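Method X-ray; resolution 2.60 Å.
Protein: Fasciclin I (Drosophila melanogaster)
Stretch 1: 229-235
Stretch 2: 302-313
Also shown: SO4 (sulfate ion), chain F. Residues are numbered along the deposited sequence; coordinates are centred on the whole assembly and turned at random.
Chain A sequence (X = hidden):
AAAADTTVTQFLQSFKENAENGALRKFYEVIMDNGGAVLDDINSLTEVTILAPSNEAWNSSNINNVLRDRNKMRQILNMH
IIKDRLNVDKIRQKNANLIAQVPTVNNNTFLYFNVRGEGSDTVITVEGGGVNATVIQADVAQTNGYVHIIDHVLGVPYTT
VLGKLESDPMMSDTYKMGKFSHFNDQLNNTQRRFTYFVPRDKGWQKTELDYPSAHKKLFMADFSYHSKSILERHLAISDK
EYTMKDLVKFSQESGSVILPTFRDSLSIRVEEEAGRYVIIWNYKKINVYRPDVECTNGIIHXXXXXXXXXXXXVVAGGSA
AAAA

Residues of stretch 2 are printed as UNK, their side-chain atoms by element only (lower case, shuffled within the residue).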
ATOM      1  N   SER A 229       5.850  13.353 -19.001  1.00 42.49           N
ATOM      2  CA  SER A 229       5.525  12.366 -20.011  1.00 41.49           C
ATOM      3  C   SER A 229       5.760  10.955 -19.463  1.00 40.13           C
ATOM      4  O   SER A 229       4.980  10.043 -19.735  1.00 39.13           O
ATOM      5  CB  SER A 229       6.389  12.618 -21.248  1.00 42.51           C
ATOM      6  OG  SER A 229       6.169  11.636 -22.242  1.00 47.65           O
ATOM      7  N   ILE A 230       6.838  10.789 -18.691  1.00 37.76           N
ATOM      8  CA  ILE A 230       7.188   9.493 -18.098  1.00 35.83           C
ATOM      9  C   ILE A 230       6.131   9.070 -17.076  1.00 34.68           C
ATOM     10  O   ILE A 230       5.662   7.937 -17.091  1.00 34.61           O
ATOM     11  CB  ILE A 230       8.561   9.539 -17.376  1.00 36.76           C
ATOM     12  CG1 ILE A 230       9.667   9.937 -18.358  1.00 37.32           C
ATOM     13  CG2 ILE A 230       8.876   8.171 -16.771  1.00 36.12           C
ATOM     14  CD1 ILE A 230       9.956   8.889 -19.431  1.00 35.96           C
ATOM     15  N   LEU A 231       5.764   9.991 -16.191  1.00 31.95           N
ATOM     16  CA  LEU A 231       4.769   9.719 -15.169  1.00 31.36           C
ATOM     17  C   LEU A 231       3.382   9.477 -15.740  1.00 32.70           C
ATOM     18  O   LEU A 231       2.673   8.573 -15.296  1.00 34.56           O
ATOM     19  CB  LEU A 231       4.726  10.868 -14.163  1.00 29.40           C
ATOM     20  CG  LEU A 231       5.643  10.794 -12.932  1.00 29.74           C
ATOM     21  CD1 LEU A 231       6.809   9.840 -13.162  1.00 27.78           C
ATOM     22  CD2 LEU A 231       6.125  12.193 -12.590  1.00 26.35           C
ATOM     23  N   GLU A 232       2.975  10.272 -16.725  1.00 34.29           N
ATOM     24  CA  GLU A 232       1.649  10.084 -17.317  1.00 34.06           C
ATOM     25  C   GLU A 232       1.508   8.681 -17.873  1.00 32.18           C
ATOM     26  O   GLU A 232       0.400   8.175 -18.024  1.00 32.57           O
ATOM     27  CB  GLU A 232       1.404  11.104 -18.425  1.00 36.47           C
ATOM     28  CG  GLU A 232       1.522  12.534 -17.936  1.00 41.97           C
ATOM     29  CD  GLU A 232       1.242  13.543 -19.023  1.00 42.88           C
ATOM     30  OE1 GLU A 232       1.554  13.241 -20.197  1.00 44.81           O
ATOM     31  OE2 GLU A 232       0.739  14.639 -18.698  1.00 43.54           O
ATOM     32  N   ARG A 233       2.640   8.053 -18.177  1.00 31.21           N
ATOM     33  CA  ARG A 233       2.631   6.700 -18.701  1.00 28.76           C
ATOM     34  C   ARG A 233       2.266   5.740 -17.566  1.00 29.98           C
ATOM     35  O   ARG A 233       1.738   4.660 -17.812  1.00 30.70           O
ATOM     36  CB  ARG A 233       4.011   6.365 -19.255  1.00 29.72           C
ATOM     37  CG  ARG A 233       4.174   4.922 -19.715  1.00 31.89           C
ATOM     38  CD  ARG A 233       5.622   4.615 -20.059  1.00 32.99           C
ATOM     39  NE  ARG A 233       6.061   5.263 -21.295  1.00 37.60           N
ATOM     40  CZ  ARG A 233       7.317   5.251 -21.731  1.00 36.76           C
ATOM     41  NH1 ARG A 233       8.247   4.625 -21.027  1.00 37.43           N
ATOM     42  NH2 ARG A 233       7.652   5.864 -22.859  1.00 36.47           N
ATOM     43  N   HIS A 234       2.544   6.142 -16.323  1.00 30.01           N
ATOM     44  CA  HIS A 234       2.249   5.304 -15.166  1.00 29.61           C
ATOM     45  C   HIS A 234       0.864   5.539 -14.574  1.00 30.76           C
ATOM     46  O   HIS A 234       0.412   4.773 -13.715  1.00 30.34           O
ATOM     47  CB  HIS A 234       3.278   5.537 -14.057  1.00 28.67           C
ATOM     48  CG  HIS A 234       4.678   5.175 -14.430  1.00 27.42           C
ATOM     49  ND1 HIS A 234       5.415   5.904 -15.336  1.00 28.93           N
ATOM     50  CD2 HIS A 234       5.487   4.174 -14.009  1.00 27.11           C
ATOM     51  CE1 HIS A 234       6.617   5.370 -15.456  1.00 27.19           C
ATOM     52  NE2 HIS A 234       6.686   4.318 -14.661  1.00 26.51           N
ATOM     53  N   LEU A 235       0.189   6.585 -15.047  1.00 30.01           N
ATOM     54  CA  LEU A 235      -1.118   6.962 -14.520  1.00 30.16           C
ATOM     55  C   LEU A 235      -2.341   6.666 -15.369  1.00 31.96           C
ATOM     56  O   LEU A 235      -2.556   7.288 -16.409  1.00 35.47           O
ATOM     57  CB  LEU A 235      -1.115   8.455 -14.177  1.00 27.18           C
ATOM     58  CG  LEU A 235      -2.368   8.976 -13.467  1.00 27.10           C
ATOM     59  CD1 LEU A 235      -2.461   8.342 -12.083  1.00 24.05           C
ATOM     60  CD2 LEU A 235      -2.308  10.499 -13.362  1.00 23.99           C
ATOM     61  N   UNK A 302       2.835  -0.095  -6.013  1.00 23.14           N
ATOM     62  CA  UNK A 302       4.259   0.209  -5.969  1.00 21.85           C
ATOM     63  C   UNK A 302       5.055  -0.815  -6.758  1.00 23.38           C
ATOM     64  O   UNK A 302       5.033  -2.010  -6.460  1.00 24.71           O
ATOM     65  c   UNK A 302       4.012   1.304  -3.734  1.00 17.40           C
ATOM     66  c   UNK A 302       6.259   0.598  -4.545  1.00 19.70           C
ATOM     67  c   UNK A 302       4.783   0.261  -4.528  1.00 20.43           C
ATOM     68  N   UNK A 303       5.765  -0.344  -7.773  1.00 22.82           N
ATOM     69  CA  UNK A 303       6.542  -1.250  -8.596  1.00 23.04           C
ATOM     70  C   UNK A 303       8.044  -1.184  -8.345  1.00 24.30           C
ATOM     71  O   UNK A 303       8.539  -0.225  -7.754  1.00 25.56           O
ATOM     72  c   UNK A 303       6.198  -1.041 -10.072  1.00 22.61           C
ATOM     73  c   UNK A 303       6.264   0.608 -12.000  1.00 19.20           C
ATOM     74  c   UNK A 303       6.593   0.355 -10.538  1.00 20.71           C
ATOM     75  c   UNK A 303       4.684  -1.225 -10.247  1.00 21.09           C
ATOM     76  N   UNK A 304       8.759  -2.224  -8.769  1.00 26.45           N
ATOM     77  CA  UNK A 304      10.206  -2.337  -8.558  1.00 29.07           C
ATOM     78  C   UNK A 304      11.064  -1.474  -9.462  1.00 30.96           C
ATOM     79  O   UNK A 304      12.186  -1.112  -9.104  1.00 29.86           O
ATOM     80  c   UNK A 304      10.654  -3.788  -8.741  1.00 30.27           C
ATOM     81  o   UNK A 304      10.437  -5.854  -7.605  1.00 40.84           O
ATOM     82  c   UNK A 304      10.524  -4.612  -7.476  1.00 36.01           C
ATOM     83  o   UNK A 304      10.547  -4.044  -6.354  1.00 38.34           O
ATOM     84  N   UNK A 305      10.541  -1.161 -10.639  1.00 33.03           N
ATOM     85  CA  UNK A 305      11.285  -0.378 -11.613  1.00 34.14           C
ATOM     86  C   UNK A 305      10.277   0.397 -12.450  1.00 32.52           C
ATOM     87  O   UNK A 305       9.192  -0.099 -12.752  1.00 32.96           O
ATOM     88  c   UNK A 305      13.016  -0.420 -14.696  1.00 43.15           C
ATOM     89  c   UNK A 305      14.015   0.210 -15.452  1.00 42.97           C
ATOM     90  c   UNK A 305      12.099  -1.325 -12.505  1.00 37.33           C
ATOM     91  o   UNK A 305      16.178   1.248 -15.554  1.00 41.28           O
ATOM     92  c   UNK A 305      13.189  -0.664 -13.323  1.00 41.84           C
ATOM     93  c   UNK A 305      15.389   0.363 -13.476  1.00 43.67           C
ATOM     94  c   UNK A 305      15.196   0.600 -14.833  1.00 43.18           C
ATOM     95  c   UNK A 305      14.389  -0.263 -12.728  1.00 42.23           C
ATOM     96  N   UNK A 306      10.627   1.626 -12.840  1.00 31.06           N
ATOM     97  CA  UNK A 306       9.738   2.470 -13.646  1.00 31.01           C
ATOM     98  C   UNK A 306       9.566   1.976 -15.083  1.00 30.34           C
ATOM     99  O   UNK A 306      10.465   1.347 -15.636  1.00 28.75           O
ATOM    100  c   UNK A 306      11.879   2.333 -12.519  1.00 28.87           C
ATOM    101  c   UNK A 306      10.418   3.834 -13.577  1.00 30.89           C
ATOM    102  c   UNK A 306      11.868   3.474 -13.489  1.00 29.30           C
ATOM    103  N   UNK A 307       8.402   2.230 -15.671  1.00 32.74           N
ATOM    104  CA  UNK A 307       8.158   1.827 -17.052  1.00 36.52           C
ATOM    105  C   UNK A 307       9.053   2.702 -17.929  1.00 38.77           C
ATOM    106  O   UNK A 307       8.636   3.769 -18.375  1.00 39.25           O
ATOM    107  c   UNK A 307       4.301   1.690 -16.810  1.00 34.71           C
ATOM    108  c   UNK A 307       5.726   1.253 -16.543  1.00 35.05           C
ATOM    109  c   UNK A 307       6.691   2.052 -17.413  1.00 34.66           C
ATOM    110  c   UNK A 307       5.907  -0.236 -16.814  1.00 34.41           C
ATOM    111  N   UNK A 308      10.284   2.254 -18.166  1.00 42.05           N
ATOM    112  CA  UNK A 308      11.231   3.022 -18.962  1.00 47.35           C
ATOM    113  C   UNK A 308      12.128   2.154 -19.847  1.00 51.86           C
ATOM    114  O   UNK A 308      12.636   1.122 -19.409  1.00 54.14           O
ATOM    115  c   UNK A 308      13.656   5.752 -17.513  1.00 45.79           C
ATOM    116  c   UNK A 308      11.766   6.111 -19.098  1.00 45.74           C
ATOM    117  c   UNK A 308      12.797   5.119 -18.594  1.00 45.42           C
ATOM    118  c   UNK A 308      12.095   3.879 -18.028  1.00 45.59           C
ATOM    119  N   UNK A 309      12.298   2.574 -21.099  1.00 56.25           N
ATOM    120  CA  UNK A 309      13.152   1.881 -22.072  1.00 60.81           C
ATOM    121  C   UNK A 309      14.274   2.872 -22.374  1.00 64.02           C
ATOM    122  O   UNK A 309      14.158   4.043 -22.021  1.00 64.70           O
ATOM    123  c   UNK A 309      11.120   0.756 -23.141  1.00 61.75           C
ATOM    124  c   UNK A 309      10.313   0.569 -24.411  1.00 63.06           C
ATOM    125  c   UNK A 309      12.367   1.586 -23.352  1.00 60.78           C
ATOM    126  o   UNK A 309       9.809   1.575 -24.952  1.00 63.98           O
ATOM    127  o   UNK A 309      10.181  -0.588 -24.866  1.00 63.87           O
ATOM    128  N   UNK A 310      15.361   2.440 -23.007  1.00 68.14           N
ATOM    129  CA  UNK A 310      16.412   3.411 -23.286  1.00 71.55           C
ATOM    130  C   UNK A 310      16.101   4.248 -24.520  1.00 72.02           C
ATOM    131  O   UNK A 310      16.973   4.928 -25.052  1.00 72.66           O
ATOM    132  c   UNK A 310      17.784   2.743 -23.427  1.00 74.14           C
ATOM    133  c   UNK A 310      19.382   1.331 -24.741  1.00 79.80           C
ATOM    134  o   UNK A 310      19.961   0.813 -23.757  1.00 80.48           O
ATOM    135  o   UNK A 310      19.936   1.496 -25.850  1.00 80.54           O
ATOM    136  c   UNK A 310      17.941   1.790 -24.581  1.00 77.65           C
ATOM    137  N   UNK A 311      14.852   4.199 -24.970  1.00 72.87           N
ATOM    138  CA  UNK A 311      14.439   4.990 -26.114  1.00 73.19           C
ATOM    139  C   UNK A 311      13.985   6.337 -25.560  1.00 73.83           C
ATOM    140  O   UNK A 311      13.676   7.261 -26.310  1.00 74.63           O
ATOM    141  c   UNK A 311      13.275   4.329 -26.847  1.00 73.81           C
ATOM    142  n   UNK A 311      10.908   0.176 -28.245  1.00 78.03           N
ATOM    143  c   UNK A 311      13.449   2.845 -27.122  1.00 75.60           C
ATOM    144  c   UNK A 311      12.197   0.744 -27.755  1.00 77.54           C
ATOM    145  c   UNK A 311      12.181   2.267 -27.747  1.00 76.16           C
ATOM    146  N   UNK A 312      13.940   6.439 -24.235  1.00 73.75           N
ATOM    147  CA  UNK A 312      13.528   7.672 -23.573  1.00 74.71           C
ATOM    148  C   UNK A 312      14.744   8.294 -22.872  1.00 76.03           C
ATOM    149  O   UNK A 312      14.638   9.319 -22.193  1.00 75.81           O
ATOM    150  c   UNK A 312      11.467   6.271 -22.973  1.00 72.27           C
ATOM    151  c   UNK A 312      12.427   7.381 -22.536  1.00 73.41           C
ATOM    152  o   UNK A 312      10.978   6.300 -24.119  1.00 73.70           O
ATOM    153  o   UNK A 312      11.186   5.368 -22.159  1.00 69.64           O
ATOM    154  N   UNK A 313      15.900   7.668 -23.052  1.00 77.37           N
ATOM    155  CA  UNK A 313      17.132   8.135 -22.425  1.00 79.35           C
ATOM    156  C   UNK A 313      18.095   8.817 -23.394  1.00 80.99           C
ATOM    157  O   UNK A 313      18.680   9.851 -23.068  1.00 82.46           O
ATOM    158  c   UNK A 313      16.975   6.328 -20.716  1.00 78.35           C
ATOM    159  c   UNK A 313      19.163   7.456 -21.138  1.00 79.16           C
ATOM    160  c   UNK A 313      17.870   6.968 -21.759  1.00 79.08           C
TER
HETATM  161  S   SO4 F1629       4.288   6.117 -24.322  1.00 78.68           S
HETATM  162  O1  SO4 F1629       3.258   6.349 -23.279  1.00 77.40           O
HETATM  163  O2  SO4 F1629       3.631   5.942 -25.637  1.00 77.63           O
HETATM  164  O3  SO4 F1629       5.207   7.278 -24.378  1.00 77.48           O
HETATM  165  O4  SO4 F1629       5.055   4.891 -23.990  1.00 78.44           O

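Position 302 carries three carbons, the first bearing the other two, and lies out of reach of stretch 1: Val-302, a beta-branched residue at home in a buried strand. Position 303 has four carbons, forked at the first, with one arm two carbons long; the end carbon of that arm comes to 4.2 Å from CD2 of His-234, at the edge of the imidazole. This is Ile-303, whose longer arm suits an apolar contact in a buried place. At 304 two carbons end in two oxygens, partly exposed and out of reach of stretch 1: Asp-304, whose carboxylate such a setting tolerates. Position 305 holds one carbon and a six-carbon ring bearing an oxygen, and its CA-to-CB bond points away from stretch 1. This is Tyr-305, partly exposed, where a hydroxyl is readily accommodated.

Three carbons at 306 close onto the backbone nitrogen; CA and CB lie 3.7 and 3.9 Å from NE2 of His-234, packing against the edge of its ring. The residue is Pro-306, whose own ring restrains phi, here -70°. Position 307 has four carbons forked at the second. Its N donates to His-234 NE2 (2.9 Å), while one end carbon sits over the ring face, 4.2 Å from the ring centroid. It is Leu-307, and this CH-pi contact of CD1 suits a branched, apolar side chain whose methyl can lie over the ring. Position 308 repeats that forked pattern, and one end carbon packs 3.3 Å from CD1 of Ile-230: Leu-308, apolar against apolar in a buried setting.

At 309 three carbons end in two oxygens, making no contact with stretch 1: Glu-309, an acid suited to a partly exposed place. Position 310 has the same composition and is Glu-310, exposed and poorly ordered, as a charged side chain free of packing often is. Four carbons in a row ending in nitrogen identify 311 as Lys-311, whose NZ forms a salt bridge with OE2 of Glu-309 at 3.5 Å. Position 312 shows two carbons and two oxygens, one oxygen meeting NH1 of Arg-233 (3.2 Å) in a salt bridge, hence Asp-312. This short acid closes a type I turn begun at Glu-309, whose N donates to OD2 (3.2 Å). Position 313, three carbons branched at the first, is out of reach: Val-313, only partly exposed, as befits an apolar side chain.

The contact combines the hydrogen bonds of two polar side chains with an apolar patch between Ile-230 and Leu-308. His-234 gives ND1 to the O of Ile-230 (2.7 Å), leaving NE2 free to accept from Leu-307 N. Arg-233 NH1 bonds Leu-307 O at 2.8 Å as well as Asp-312, while its NH2 donates to O3 of the sulfate (3.2 Å). Both backbone polar groups of Leu-307 are thus satisfied, and its side chain packs beside them.

Stretch 2 302-313: VIDYPLLEEKDV
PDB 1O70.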